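Local coordinates for protein HTH-type transcriptional regulator PrpR (Mycobacterium tuberculosis, PDB 6D2S) that regulates expression of the enzymes that break down short-chain fatty acids through the glyoxylate and methylcitrate cycles, at residues G37-Q42 with G132-P137. Sequence-based numbering, arbitrary orientation.
With EDO (1,2-ethanediol), chain H.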
loop_
_atom_site.group_PDB
_atom_site.type_symbol
_atom_site.label_atom_id
_atom_site.label_comp_id
_atom_site.label_asym_id
_atom_site.label_seq_id
_atom_site.Cartn_x
_atom_site.Cartn_y
_atom_site.Cartn_z
ATOM N N GLY A 37 3.138 -13.827 -8.743
ATOM C CA GLY A 37 2.994 -13.888 -10.187
ATOM C C GLY A 37 1.659 -14.447 -10.634
ATOM O O GLY A 37 1.335 -15.607 -10.356
ATOM N N GLY A 38 0.874 -13.636 -11.335
ATOM C CA GLY A 38 -0.441 -14.084 -11.752
ATOM C C GLY A 38 -1.398 -14.294 -10.598
ATOM O O GLY A 38 -2.240 -15.199 -10.652
ATOM N N LEU A 39 -1.294 -13.472 -9.548
ATOM C CA LEU A 39 -2.169 -13.639 -8.397
ATOM C C LEU A 39 -3.617 -13.317 -8.718
ATOM O O LEU A 39 -4.505 -13.754 -7.979
ATOM C CB LEU A 39 -1.723 -12.753 -7.231
ATOM C CG LEU A 39 -0.861 -13.312 -6.099
ATOM C CD1 LEU A 39 -0.860 -12.296 -4.946
ATOM C CD2 LEU A 39 -1.308 -14.677 -5.607
ATOM N N ASP A 40 -3.876 -12.555 -9.787
ATOM C CA ASP A 40 -5.261 -12.246 -10.126
ATOM C C ASP A 40 -6.041 -13.513 -10.459
ATOM O O ASP A 40 -7.174 -13.690 -9.991
ATOM C CB ASP A 40 -5.325 -11.226 -11.272
ATOM C CG ASP A 40 -4.521 -11.635 -12.505
ATOM O OD1 ASP A 40 -3.492 -12.340 -12.382
ATOM O OD2 ASP A 40 -4.916 -11.206 -13.609
ATOM N N ILE A 41 -5.437 -14.427 -11.230
ATOM C CA ILE A 41 -6.105 -15.684 -11.556
ATOM C C ILE A 41 -6.223 -16.566 -10.319
ATOM O O ILE A 41 -7.240 -17.237 -10.110
ATOM C CB ILE A 41 -5.344 -16.413 -12.684
ATOM C CG1 ILE A 41 -4.976 -15.433 -13.802
ATOM C CG2 ILE A 41 -6.168 -17.573 -13.217
ATOM C CD1 ILE A 41 -6.174 -14.736 -14.427
ATOM N N GLN A 42 -5.163 -16.620 -9.508
ATOM C CA GLN A 42 -5.177 -17.462 -8.317
ATOM C C GLN A 42 -6.212 -16.982 -7.309
ATOM O O GLN A 42 -6.906 -17.795 -6.682
ATOM C CB GLN A 42 -3.787 -17.476 -7.684
ATOM C CG GLN A 42 -2.705 -18.049 -8.607
ATOM C CD GLN A 42 -1.328 -17.932 -7.981
ATOM O OE1 GLN A 42 -1.059 -18.551 -6.955
ATOM N NE2 GLN A 42 -0.466 -17.107 -8.571
ATOM N N GLY A 132 -3.017 -5.335 0.311
ATOM C CA GLY A 132 -1.575 -5.156 0.212
ATOM C C GLY A 132 -0.798 -6.271 0.886
ATOM O O GLY A 132 0.247 -6.699 0.391
ATOM N N ALA A 133 -1.283 -6.745 2.036
ATOM C CA ALA A 133 -0.573 -7.781 2.773
ATOM C C ALA A 133 -0.774 -9.155 2.154
ATOM O O ALA A 133 0.012 -10.063 2.429
ATOM C CB ALA A 133 -1.013 -7.801 4.239
ATOM N N PHE A 134 -1.795 -9.317 1.308
ATOM C CA PHE A 134 -1.978 -10.574 0.588
ATOM C C PHE A 134 -1.102 -10.627 -0.669
ATOM O O PHE A 134 -0.425 -11.634 -0.929
ATOM C CB PHE A 134 -3.462 -10.735 0.225
ATOM C CG PHE A 134 -3.820 -12.127 -0.222
ATOM C CD1 PHE A 134 -3.484 -12.565 -1.493
ATOM C CD2 PHE A 134 -4.459 -13.001 0.636
ATOM C CE1 PHE A 134 -3.785 -13.856 -1.906
ATOM C CE2 PHE A 134 -4.753 -14.296 0.225
ATOM C CZ PHE A 134 -4.418 -14.712 -1.047
ATOM N N LEU A 135 -1.121 -9.551 -1.466
ATOM C CA LEU A 135 -0.263 -9.468 -2.648
ATOM C C LEU A 135 1.212 -9.491 -2.285
ATOM O O LEU A 135 2.041 -9.977 -3.066
ATOM C CB LEU A 135 -0.560 -8.187 -3.428
ATOM C CG LEU A 135 -1.693 -8.292 -4.452
ATOM C CD1 LEU A 135 -2.982 -8.756 -3.778
ATOM C CD2 LEU A 135 -1.870 -6.957 -5.137
ATOM N N LEU A 136 1.563 -8.929 -1.131
ATOM C CA LEU A 136 2.950 -8.801 -0.699
ATOM C C LEU A 136 3.059 -9.449 0.674
ATOM O O LEU A 136 3.137 -8.763 1.704
ATOM C CB LEU A 136 3.378 -7.334 -0.675
ATOM C CG LEU A 136 3.105 -6.617 -2.002
ATOM C CD1 LEU A 136 3.240 -5.084 -1.829
ATOM C CD2 LEU A 136 4.055 -7.152 -3.088
ATOM N N PRO A 137 3.036 -10.778 0.723
ATOM C CA PRO A 137 3.033 -11.470 2.017
ATOM C C PRO A 137 4.285 -11.127 2.812
ATOM O O PRO A 137 5.393 -11.062 2.272
ATOM C CB PRO A 137 2.976 -12.958 1.629
ATOM C CG PRO A 137 3.447 -13.010 0.211
ATOM C CD PRO A 137 2.971 -11.718 -0.411
HETATM C C1 EDO H . 0.147 -10.150 -9.970
HETATM O O1 EDO H . 0.453 -11.325 -9.273
HETATM C C2 EDO H . 1.181 -9.850 -11.057
HETATM O O2 EDO H . 1.196 -10.850 -12.040
#
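The backbone N of L39 donates a nearly straight hydrogen bond to O1 of a bound ethanediol (2.8 Å, 169°), while the side chain of the same residue packs across the contact onto L135 and F134. It is a worked example of helix-end packing: the first turn of helix 39-51 meets the last turn of helix 116-135, within the region of PrpR that includes the IrrE N-terminal-like domain. G38 occupies the N-cap, and its own N reaches the second hydroxyl, O2, at 2.9 Å. The diol, probably left from crystallisation, therefore spans two successive N-H groups at the start of the helix.

Hydrophobic contact does the joining, and a single methyl carries most of it. CD1 of L39 stands anti to CA (chi2 -167°), which extends it to the far helix, 3.7 Å from CA of L135. The same methyl approaches CG of L135 at 4.1 Å, and F134 CD1 at 4.3 Å, where it sits at the ring edge near the ring plane instead of over a face.

F134 and L135 then send their side chains to different neighbours. With its ring anti to the backbone N (chi1 -166°), F134 reaches L43 and L46 farther along helix 39-51, as well as M28 and M34. L135 instead packs on A88 and F89 of helix 84-99, so the small contact lies where several helices converge.

O of G38 gathers three weak bonds, from N of I41, N of Q42 and NE2 of Q42, the last at 3.3 Å; NE2 also bonds to O of R35. N of L136, the first residue past helix 116-135, still bonds to O of G132 at 3.0 Å, and O of L136 accepts a hydrogen bond from NE of R169.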